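Local atomic coordinates of berberine bridge enzyme-like protein (Arabidopsis thaliana, PDB entry 5D79), a protein that binds FAD as an oxidoreductase of the berberine bridge enzyme-like family and is involved in adaptation to salt stress. Residues Y195-A198 against A199-I202; E409-E412 against Y413-P416. All coordinates share one frame; numbering follows the deposited sequence.

Interaction 1 (Y195-A198 against A199-I202); sequences YGLA and ADNI
N201 and D200 reach back over L197 and Y195 in a pair of overlapping type I beta-turns, part of the loop that leads from helix 192-195 into strand 202-208 of the PCMH-type FAD-binding domain. The carboxamide of N201 spends both its N-H bonds here. ND2 meets Y195 O at 2.9 Å in an almost straight bond (177°) and L197 O at 2.6 Å in a more bent one (147°), and both acceptors lie in the plane of the amide. With CG beside the backbone N (chi1 -67°), the amide is carried back to these two carbonyls; asparagine suits the place because its short side chain brings one NH2 within reach of both. L197 O also receives a weak bond from D200 N, 3.0 Å away, which closes the first turn, while N201 N closes the second on A198 O at 2.8 Å. With an alanine in place of N201, Y195 O would probably lose its near-linear donor, and L197 O would keep within this turn just the weak bond from D200 N. D200 satisfies the opposite kind of group, a backbone donor: its OD2 accepts L197 N at 2.9 Å, the N-H coming from above the carboxylate plane. That oxygen also forms a salt bridge with R420, so R420 probably offsets part of its charge. G196, which leaves helix 192-195 with positive phi, fits because a CB would run into D200 OD2 and the carbonyl O of Y195. The Y195 ring leads away, its hydroxyl bonding to D248 O. L197 packs on Y188 and F417, its side chain about 7 Å from the FAD, and its CB lies 3.6 Å from D200 OD2. Where the strand begins, I202 CD1 rests 3.5 Å from A198 O.

Interaction 2 (E409-E412 against Y413-P416); sequences EMAE and YETP
E414 OE1 accepts the backbone N of A411 at 2.7 Å, with an N-H...O angle of 173°; the donor approaches from above the carboxylate plane. With the chain extended beyond CG, the carboxylate of E414 reaches back to the N-H of A411. In return, E414 N bonds to A411 O at 3.2 Å, so the two residues are joined through side chain and main chain alike. M410 crosses the same glutamate, its CE 3.5 Å from E414 OE2; the chain bends at chi3 (76°) to bring the methyl there. Y413 holds its ring against the turn: CD1 is 3.6 Å from A411 CB, and E414 CG lies over one face, displaced toward the rim. One step on, a water takes the N-H of T415 (3.0 Å from N) and lies 2.8 Å from E412 O, to which it probably donates. E412 sends its carboxylate away to N502, and its carbonyl O is also bonded by N503. Following helix 406-409, residues A411 to E414 thus form a type I beta-turn, closed by its main-chain bond and reinforced by the acidic side chain of its fourth residue returning to the N-H of its first.

Along the chain, interaction 1 comes first, closing the loop between helix 192-195 and strand 202-208. Some two hundred residues later interaction 2 closes the turn after helix 406-409, on the way to strand 425-434. They stand in series, neither nested nor crossing, yet their centres are 11 Å apart. The loops meet at D200, whose OD2 packs 3.2 Å from M410 SD and whose OD1 lies 3.3 Å from T415 CG2. D200 OD1 also makes a weak hydrogen bond with T415 OG1. R420 joins them too, through a salt bridge to D200 and a weak hydrogen bond to T415 OG1. A loop of the FAD-binding domain is thereby tied to one leading into the seven-stranded antiparallel sheet.

Interaction 1 (Y195-A198 against A199-I202)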
ATOM      1  N   TYR A 195      -6.033  -7.450 -13.870  1.00 22.04           N
ATOM      2  CA  TYR A 195      -4.616  -7.340 -14.177  1.00 10.76           C
ATOM      3  C   TYR A 195      -3.697  -7.664 -13.012  1.00 18.38           C
ATOM      4  O   TYR A 195      -2.484  -7.684 -13.179  1.00 22.51           O
ATOM      5  CB  TYR A 195      -4.307  -5.938 -14.688  1.00 10.93           C
ATOM      6  CG  TYR A 195      -4.879  -5.676 -16.060  1.00 12.63           C
ATOM      7  CD1 TYR A 195      -4.526  -6.483 -17.137  1.00 16.94           C
ATOM      8  CD2 TYR A 195      -5.783  -4.637 -16.280  1.00 11.46           C
ATOM      9  CE1 TYR A 195      -5.046  -6.258 -18.408  1.00 18.48           C
ATOM     10  CE2 TYR A 195      -6.309  -4.405 -17.546  1.00 16.09           C
ATOM     11  CZ  TYR A 195      -5.937  -5.219 -18.603  1.00 16.71           C
ATOM     12  OH  TYR A 195      -6.437  -5.005 -19.862  1.00 18.08           O
ATOM     13  N   GLY A 196      -4.261  -7.935 -11.839  1.00 16.72           N
ATOM     14  CA  GLY A 196      -3.456  -8.258 -10.669  1.00 12.59           C
ATOM     15  C   GLY A 196      -2.901  -7.039  -9.955  1.00 14.22           C
ATOM     16  O   GLY A 196      -3.467  -5.947 -10.030  1.00 16.92           O
ATOM     17  N   LEU A 197      -1.785  -7.219  -9.259  1.00 13.25           N
ATOM     18  CA  LEU A 197      -1.211  -6.139  -8.452  1.00 15.24           C
ATOM     19  C   LEU A 197      -0.268  -5.310  -9.311  1.00 15.72           C
ATOM     20  O   LEU A 197       0.099  -5.718 -10.412  1.00 18.58           O
ATOM     21  CB  LEU A 197      -0.466  -6.693  -7.222  1.00 13.48           C
ATOM     22  CG  LEU A 197      -1.193  -7.688  -6.306  1.00 11.99           C
ATOM     23  CD1 LEU A 197      -0.249  -8.219  -5.234  1.00 13.30           C
ATOM     24  CD2 LEU A 197      -2.415  -7.049  -5.673  1.00  9.69           C
ATOM     25  N   ALA A 198       0.123  -4.148  -8.811  1.00 17.74           N
ATOM     26  CA  ALA A 198       1.123  -3.332  -9.495  1.00 17.97           C
ATOM     27  C   ALA A 198       2.416  -4.126  -9.684  1.00 14.99           C
ATOM     28  O   ALA A 198       3.010  -4.109 -10.756  1.00 17.07           O
ATOM     29  CB  ALA A 198       1.389  -2.038  -8.714  1.00 16.85           C
ATOM     30  N   ALA A 199       2.820  -4.840  -8.639  1.00 15.18           N
ATOM     31  CA  ALA A 199       4.032  -5.656  -8.664  1.00 17.05           C
ATOM     32  C   ALA A 199       3.955  -6.766  -9.706  1.00 14.61           C
ATOM     33  O   ALA A 199       4.978  -7.229 -10.215  1.00 17.02           O
ATOM     34  CB  ALA A 199       4.291  -6.250  -7.284  1.00 15.66           C
ATOM     35  N   ASP A 200       2.740  -7.190 -10.021  1.00 16.12           N
ATOM     36  CA  ASP A 200       2.528  -8.203 -11.043  1.00 15.12           C
ATOM     37  C   ASP A 200       2.735  -7.647 -12.437  1.00 15.71           C
ATOM     38  O   ASP A 200       2.692  -8.400 -13.412  1.00 15.08           O
ATOM     39  CB  ASP A 200       1.121  -8.790 -10.933  1.00 13.64           C
ATOM     40  CG  ASP A 200       0.892  -9.515  -9.624  1.00 18.66           C
ATOM     41  OD1 ASP A 200       1.881  -9.923  -8.973  1.00 20.13           O
ATOM     42  OD2 ASP A 200      -0.279  -9.678  -9.246  1.00 16.98           O
ATOM     43  N   ASN A 201       2.971  -6.335 -12.527  1.00 17.07           N
ATOM     44  CA  ASN A 201       3.029  -5.630 -13.806  1.00 16.73           C
ATOM     45  C   ASN A 201       4.285  -4.781 -13.973  1.00 17.85           C
ATOM     46  O   ASN A 201       4.271  -3.703 -14.580  1.00 22.44           O
ATOM     47  CB  ASN A 201       1.782  -4.773 -13.968  1.00 16.46           C
ATOM     48  CG  ASN A 201       0.530  -5.611 -14.121  1.00 15.79           C
ATOM     49  OD1 ASN A 201       0.158  -5.975 -15.231  1.00 17.51           O
ATOM     50  ND2 ASN A 201      -0.113  -5.942 -13.005  1.00 15.22           N
ATOM     51  N   ILE A 202       5.376  -5.295 -13.439  1.00 16.02           N
ATOM     52  CA  ILE A 202       6.665  -4.631 -13.514  1.00 18.08           C
ATOM     53  C   ILE A 202       7.665  -5.539 -14.222  1.00 19.24           C
ATOM     54  O   ILE A 202       7.806  -6.713 -13.881  1.00 17.69           O
ATOM     55  CB  ILE A 202       7.150  -4.257 -12.114  1.00 22.25           C
ATOM     56  CG1 ILE A 202       6.249  -3.143 -11.563  1.00 20.92           C
ATOM     57  CG2 ILE A 202       8.625  -3.865 -12.152  1.00 23.67           C
ATOM     58  CD1 ILE A 202       6.236  -3.014 -10.071  1.00 18.30           C
TER

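Interaction 2 (E409-E412 against Y413-P416)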
ATOM      1  N   GLU A 409      -6.016 -16.680 -10.388  1.00 18.49           N
ATOM      2  CA  GLU A 409      -5.374 -17.229 -11.568  1.00 21.82           C
ATOM      3  C   GLU A 409      -3.885 -17.399 -11.307  1.00 22.71           C
ATOM      4  O   GLU A 409      -3.318 -18.469 -11.549  1.00 21.20           O
ATOM      5  CB  GLU A 409      -5.611 -16.327 -12.775  1.00 25.24           C
ATOM      6  CG  GLU A 409      -4.836 -16.739 -13.995  1.00 34.90           C
ATOM      7  CD  GLU A 409      -5.413 -16.154 -15.260  1.00 45.76           C
ATOM      8  OE1 GLU A 409      -4.687 -16.126 -16.279  1.00 49.29           O
ATOM      9  OE2 GLU A 409      -6.590 -15.725 -15.232  1.00 50.46           O
ATOM     10  N   MET A 410      -3.262 -16.335 -10.802  1.00 22.81           N
ATOM     11  CA  MET A 410      -1.848 -16.361 -10.426  1.00 20.58           C
ATOM     12  C   MET A 410      -1.590 -17.286  -9.240  1.00 19.67           C
ATOM     13  O   MET A 410      -2.416 -17.353  -8.321  1.00 20.78           O
ATOM     14  CB  MET A 410      -1.364 -14.957 -10.092  1.00 16.50           C
ATOM     15  CG  MET A 410      -1.258 -14.047 -11.293  1.00 17.98           C
ATOM     16  SD  MET A 410      -0.567 -12.469 -10.793  1.00 34.22           S
ATOM     17  CE  MET A 410       1.164 -12.885 -10.587  1.00 16.37           C
ATOM     18  N   ALA A 411      -0.456 -17.993  -9.260  1.00 15.67           N
ATOM     19  CA  ALA A 411      -0.111 -18.910  -8.178  1.00 15.61           C
ATOM     20  C   ALA A 411       0.680 -18.182  -7.104  1.00 18.44           C
ATOM     21  O   ALA A 411       1.297 -17.148  -7.372  1.00 16.35           O
ATOM     22  CB  ALA A 411       0.668 -20.097  -8.703  1.00 13.58           C
ATOM     23  N   GLU A 412       0.650 -18.715  -5.882  1.00 18.27           N
ATOM     24  CA  GLU A 412       1.313 -18.091  -4.734  1.00 19.88           C
ATOM     25  C   GLU A 412       2.789 -17.735  -5.002  1.00 23.18           C
ATOM     26  O   GLU A 412       3.233 -16.629  -4.673  1.00 19.33           O
ATOM     27  CB  GLU A 412       1.213 -19.020  -3.518  1.00 20.07           C
ATOM     28  CG  GLU A 412       1.924 -18.512  -2.267  1.00 20.19           C
ATOM     29  CD  GLU A 412       1.966 -19.545  -1.156  1.00 21.65           C
ATOM     30  OE1 GLU A 412       2.058 -20.754  -1.472  1.00 27.24           O
ATOM     31  OE2 GLU A 412       1.900 -19.145   0.029  1.00 16.70           O
ATOM     32  N   TYR A 413       3.520 -18.673  -5.620  1.00 21.36           N
ATOM     33  CA  TYR A 413       4.968 -18.589  -5.819  1.00 15.08           C
ATOM     34  C   TYR A 413       5.423 -17.519  -6.816  1.00 15.29           C
ATOM     35  O   TYR A 413       6.598 -17.183  -6.862  1.00 17.39           O
ATOM     36  CB  TYR A 413       5.502 -19.955  -6.282  1.00 17.44           C
ATOM     37  CG  TYR A 413       5.364 -20.181  -7.785  1.00 21.26           C
ATOM     38  CD1 TYR A 413       4.207 -20.735  -8.326  1.00 18.40           C
ATOM     39  CD2 TYR A 413       6.397 -19.837  -8.663  1.00 15.74           C
ATOM     40  CE1 TYR A 413       4.079 -20.921  -9.690  1.00 14.91           C
ATOM     41  CE2 TYR A 413       6.269 -20.019 -10.028  1.00 15.39           C
ATOM     42  CZ  TYR A 413       5.112 -20.559 -10.531  1.00 16.35           C
ATOM     43  OH  TYR A 413       4.995 -20.737 -11.884  1.00 16.78           O
ATOM     44  N   GLU A 414       4.512 -16.996  -7.623  1.00 13.11           N
ATOM     45  CA  GLU A 414       4.903 -16.135  -8.738  1.00 15.89           C
ATOM     46  C   GLU A 414       5.543 -14.816  -8.325  1.00 16.45           C
ATOM     47  O   GLU A 414       6.503 -14.379  -8.946  1.00 18.94           O
ATOM     48  CB  GLU A 414       3.697 -15.854  -9.632  1.00 17.54           C
ATOM     49  CG  GLU A 414       3.244 -17.094 -10.400  1.00 23.53           C
ATOM     50  CD  GLU A 414       2.138 -16.805 -11.391  1.00 26.45           C
ATOM     51  OE1 GLU A 414       1.129 -17.550 -11.396  1.00 24.64           O
ATOM     52  OE2 GLU A 414       2.285 -15.833 -12.160  1.00 30.37           O
ATOM     53  N   THR A 415       4.990 -14.166  -7.309  1.00 18.92           N
ATOM     54  CA  THR A 415       5.605 -12.983  -6.716  1.00 14.38           C
ATOM     55  C   THR A 415       5.521 -13.174  -5.209  1.00 13.85           C
ATOM     56  O   THR A 415       4.749 -14.009  -4.740  1.00 17.58           O
ATOM     57  CB  THR A 415       4.908 -11.665  -7.149  1.00 16.23           C
ATOM     58  OG1 THR A 415       3.623 -11.567  -6.531  1.00 21.92           O
ATOM     59  CG2 THR A 415       4.750 -11.583  -8.663  1.00 16.67           C
ATOM     60  N   PRO A 416       6.323 -12.427  -4.439  1.00 13.97           N
ATOM     61  CA  PRO A 416       6.304 -12.637  -2.984  1.00 16.80           C
ATOM     62  C   PRO A 416       4.914 -12.528  -2.328  1.00 19.98           C
ATOM     63  O   PRO A 416       4.665 -13.270  -1.369  1.00 20.13           O
ATOM     64  CB  PRO A 416       7.245 -11.545  -2.469  1.00 16.97           C
ATOM     65  CG  PRO A 416       8.245 -11.394  -3.575  1.00 14.23           C
ATOM     66  CD  PRO A 416       7.438 -11.559  -4.852  1.00 13.26           C
TER
HETATM   67  O   HOH W   1       2.189 -14.612  -6.295  1.00 15.05           O